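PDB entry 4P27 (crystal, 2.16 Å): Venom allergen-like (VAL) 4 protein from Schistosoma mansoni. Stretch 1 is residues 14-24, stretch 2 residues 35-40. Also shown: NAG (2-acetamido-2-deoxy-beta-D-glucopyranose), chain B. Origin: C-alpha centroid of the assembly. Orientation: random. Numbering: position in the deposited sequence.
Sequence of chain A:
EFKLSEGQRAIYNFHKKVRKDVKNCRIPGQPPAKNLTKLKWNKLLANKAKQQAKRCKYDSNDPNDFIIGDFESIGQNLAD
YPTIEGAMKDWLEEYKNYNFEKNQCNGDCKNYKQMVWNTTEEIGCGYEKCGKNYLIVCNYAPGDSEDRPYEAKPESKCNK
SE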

# COMPACT_ATOMS: atom_id res chain seq x y z
N PHE A 14 -3.00 -9.87 -0.32
CA PHE A 14 -2.15 -9.43 -1.43
C PHE A 14 -0.97 -8.60 -0.82
O PHE A 14 0.17 -8.78 -1.20
CB PHE A 14 -2.97 -8.56 -2.40
CG PHE A 14 -2.21 -8.23 -3.67
CD1 PHE A 14 -1.31 -7.14 -3.70
CD2 PHE A 14 -2.39 -8.97 -4.82
CE1 PHE A 14 -0.58 -6.88 -4.83
CE2 PHE A 14 -1.68 -8.68 -6.00
CZ PHE A 14 -0.78 -7.64 -6.01
N HIS A 15 -1.26 -7.72 0.15
CA HIS A 15 -0.17 -6.95 0.80
C HIS A 15 0.80 -7.84 1.58
O HIS A 15 2.02 -7.72 1.45
CB HIS A 15 -0.74 -5.91 1.77
CG HIS A 15 -1.24 -4.69 1.10
ND1 HIS A 15 -2.49 -4.62 0.52
CD2 HIS A 15 -0.71 -3.43 1.01
CE1 HIS A 15 -2.68 -3.39 0.05
NE2 HIS A 15 -1.64 -2.64 0.36
N LYS A 16 0.29 -8.82 2.33
CA LYS A 16 1.16 -9.82 2.97
C LYS A 16 2.04 -10.53 1.98
O LYS A 16 3.22 -10.69 2.23
CB LYS A 16 0.34 -10.82 3.82
CG LYS A 16 -0.25 -10.09 4.98
CD LYS A 16 -0.62 -10.99 6.15
CE LYS A 16 -1.99 -11.58 5.92
NZ LYS A 16 -2.35 -12.29 7.20
N LYS A 17 1.49 -10.94 0.85
CA LYS A 17 2.24 -11.67 -0.13
C LYS A 17 3.35 -10.79 -0.79
O LYS A 17 4.44 -11.27 -1.01
CB LYS A 17 1.33 -12.11 -1.29
CG LYS A 17 2.00 -13.22 -2.09
CD LYS A 17 1.85 -13.01 -3.56
CE LYS A 17 2.69 -14.03 -4.34
NZ LYS A 17 2.97 -13.41 -5.67
N VAL A 18 3.00 -9.56 -1.22
CA VAL A 18 4.03 -8.60 -1.75
C VAL A 18 5.24 -8.45 -0.77
O VAL A 18 6.39 -8.53 -1.15
CB VAL A 18 3.39 -7.25 -2.00
CG1 VAL A 18 4.41 -6.12 -2.29
CG2 VAL A 18 2.46 -7.41 -3.17
N ARG A 19 4.95 -8.31 0.48
CA ARG A 19 5.98 -8.06 1.47
C ARG A 19 6.81 -9.33 1.69
O ARG A 19 8.03 -9.25 1.88
CB ARG A 19 5.27 -7.63 2.80
CG ARG A 19 4.86 -6.14 2.67
CD ARG A 19 3.98 -5.69 3.81
NE ARG A 19 4.71 -5.28 5.03
CZ ARG A 19 5.26 -4.09 5.21
NH1 ARG A 19 5.80 -3.82 6.38
NH2 ARG A 19 5.17 -3.11 4.28
N LYS A 20 6.14 -10.50 1.70
CA LYS A 20 6.89 -11.76 1.76
C LYS A 20 7.76 -11.94 0.52
O LYS A 20 8.85 -12.31 0.68
CB LYS A 20 5.94 -12.99 1.87
CG LYS A 20 6.74 -14.26 2.19
CD LYS A 20 5.88 -15.36 2.78
CE LYS A 20 6.58 -16.70 2.63
NZ LYS A 20 5.82 -17.76 3.34
N ASP A 21 7.22 -11.73 -0.69
CA ASP A 21 7.97 -11.78 -1.90
C ASP A 21 9.20 -10.86 -1.93
O ASP A 21 10.27 -11.32 -2.38
CB ASP A 21 7.11 -11.33 -3.02
CG ASP A 21 6.14 -12.41 -3.46
OD1 ASP A 21 6.23 -13.50 -2.94
OD2 ASP A 21 5.31 -12.13 -4.33
N VAL A 22 9.05 -9.57 -1.54
CA VAL A 22 10.21 -8.65 -1.59
C VAL A 22 11.31 -9.11 -0.60
O VAL A 22 12.49 -8.98 -0.94
CB VAL A 22 9.81 -7.13 -1.42
CG1 VAL A 22 9.51 -6.76 0.02
CG2 VAL A 22 10.88 -6.22 -2.00
N LYS A 23 10.95 -9.67 0.57
CA LYS A 23 11.99 -10.32 1.43
C LYS A 23 12.72 -11.55 0.87
O LYS A 23 13.67 -12.00 1.48
CB LYS A 23 11.44 -10.74 2.74
CG LYS A 23 11.02 -9.56 3.51
CD LYS A 23 10.86 -9.92 4.96
CE LYS A 23 9.64 -10.76 5.10
NZ LYS A 23 9.08 -10.59 6.46
N ASN A 24 12.26 -12.08 -0.26
CA ASN A 24 12.72 -13.37 -0.76
C ASN A 24 13.02 -13.29 -2.23
O ASN A 24 12.86 -14.28 -2.90
CB ASN A 24 11.60 -14.39 -0.58
CG ASN A 24 11.48 -14.81 0.84
OD1 ASN A 24 12.39 -15.47 1.30
ND2 ASN A 24 10.47 -14.30 1.59
N ASN A 35 14.39 -6.72 6.54
CA ASN A 35 13.34 -6.84 7.54
C ASN A 35 12.08 -6.01 7.05
O ASN A 35 12.26 -4.99 6.37
CB ASN A 35 13.80 -6.24 8.85
CG ASN A 35 12.71 -6.30 9.91
OD1 ASN A 35 12.41 -7.40 10.40
ND2 ASN A 35 12.04 -5.14 10.22
N LEU A 36 10.86 -6.41 7.42
CA LEU A 36 9.65 -5.57 7.21
C LEU A 36 8.80 -5.90 8.40
O LEU A 36 8.73 -7.05 8.78
CB LEU A 36 8.90 -5.99 5.94
CG LEU A 36 9.64 -5.80 4.64
CD1 LEU A 36 8.73 -6.31 3.53
CD2 LEU A 36 10.15 -4.36 4.41
N THR A 37 8.20 -4.91 9.04
CA THR A 37 7.30 -5.21 10.08
C THR A 37 6.09 -6.01 9.50
O THR A 37 5.65 -5.71 8.35
CB THR A 37 6.85 -3.86 10.68
OG1 THR A 37 8.04 -3.18 11.04
CG2 THR A 37 6.02 -4.01 11.95
N LYS A 38 5.55 -6.97 10.26
CA LYS A 38 4.31 -7.70 9.91
C LYS A 38 3.14 -6.76 9.96
O LYS A 38 2.96 -6.08 10.98
CB LYS A 38 3.94 -8.84 10.90
CG LYS A 38 4.87 -10.03 10.96
CD LYS A 38 4.97 -10.77 9.65
CE LYS A 38 6.42 -11.16 9.42
NZ LYS A 38 6.45 -12.60 9.06
N LEU A 39 2.31 -6.75 8.91
CA LEU A 39 1.17 -5.84 8.88
C LEU A 39 0.08 -6.39 9.75
O LEU A 39 -0.20 -7.51 9.63
CB LEU A 39 0.62 -5.81 7.45
CG LEU A 39 1.42 -5.05 6.44
CD1 LEU A 39 0.67 -5.03 5.08
CD2 LEU A 39 1.73 -3.63 6.95
N LYS A 40 -0.60 -5.58 10.54
CA LYS A 40 -1.82 -6.00 11.21
C LYS A 40 -2.97 -5.14 10.75
O LYS A 40 -2.83 -3.94 10.59
CB LYS A 40 -1.67 -5.79 12.72
CG LYS A 40 -0.73 -6.81 13.31
CD LYS A 40 -0.12 -6.34 14.63
CE LYS A 40 -0.85 -5.15 15.25
NZ LYS A 40 0.08 -3.99 15.13
C1 NAG B . 13.57 0.36 8.07
C2 NAG B . 14.29 -0.14 9.33
C3 NAG B . 15.31 0.83 9.85
C4 NAG B . 16.22 1.21 8.71
C5 NAG B . 15.38 1.87 7.63
C6 NAG B . 16.30 2.41 6.57
C7 NAG B . 12.75 -1.52 10.50
C8 NAG B . 11.76 -1.64 11.58
N2 NAG B . 13.41 -0.40 10.42
O3 NAG B . 16.04 0.21 10.90
O4 NAG B . 17.19 2.09 9.17
O5 NAG B . 14.45 0.93 7.13
O6 NAG B . 15.59 2.94 5.48
O7 NAG B . 12.91 -2.42 9.73
O HOH W 1 11.15 -9.23 8.31

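Stretch 2 runs as an extended chain, without regular structure over most of its length, across one side of the helix that forms most of stretch 1. Leu36 and Leu39 direct their CA-to-CB bonds toward the helix, and the two residues between them, Thr37 and Lys38, direct theirs away.

Asn35 opens the stretch with its CA-to-CB bond pointing away from the helix. Its side chain serves other partners: ND2 donates a hydrogen bond to O7 of the NAG at 2.9 Å, and OD1 accepts one from water 1 at 3.1 Å. That water is the polar link at this end of the contact. It also accepts from Leu36 N at 3.0 Å and from Lys23 NZ, likewise at 3.1 Å, so the lysine ammonium is tied to the backbone of stretch 2 without touching it directly. An amide side chain suits this position because it can donate to the sugar and accept from the water at once.

Leu36 turns toward the helix and loses 99 Å² to it, the largest share of any residue here. Its CD1 is the busiest atom of the contact, lying 3.6 Å from Val22 CG1, 3.8 Å from Arg19 CB, 4.0 Å from Lys23 CG and 3.4 Å from the carbonyl Arg19 O. That oxygen already accepts from Lys23 N, at 3.2 Å, as part of the helix, so the methyl can pack against it without leaving the carbonyl unpaired. A leucine with chi1 m and chi2 t reaches this pocket, where a beta-branched valine and the aliphatic parts of two long basic side chains provide the walls.

The CA-to-CB bond of Thr37 points away, and the residue contributes its backbone instead. Its carbonyl O receives a direct hydrogen bond from Arg19 NH1 at 2.7 Å and 175°, short and nearly straight. The oxygen lies at the edge of the guanidinium, near its plane, where the N-H groups point. Thr37 OG1 is satisfied elsewhere in the structure.

Lys38 also starts away from the helix, but its end comes nearer, bringing CE to 4.0 Å from Lys23 NZ. The two ammonium nitrogens, Lys38 NZ and Lys23 NZ, stand 4.2 Å apart. This is a proximity of like charges and is not a source of attraction; both residues sit toward the outside, Lys38 being exposed and Lys23 partly so.

Leu39 returns to the helix and has 88 Å² covered. Its CG packs 3.6 Å from Arg19 NE, over one face of the guanidinium, while Leu36 CB lies over the opposite face. Arginine suits this buried site because its planar head can take apolar groups on its faces and polar acceptors at its rim. One helical turn earlier, Leu39 CD1 meets His15 CB at 3.7 Å; both ring nitrogens of His15 bond elsewhere in the structure.

Lys40 points away and makes no contact. The rule is compact: two inward leucines clasp an arginine, and the carbonyl between them anchors it.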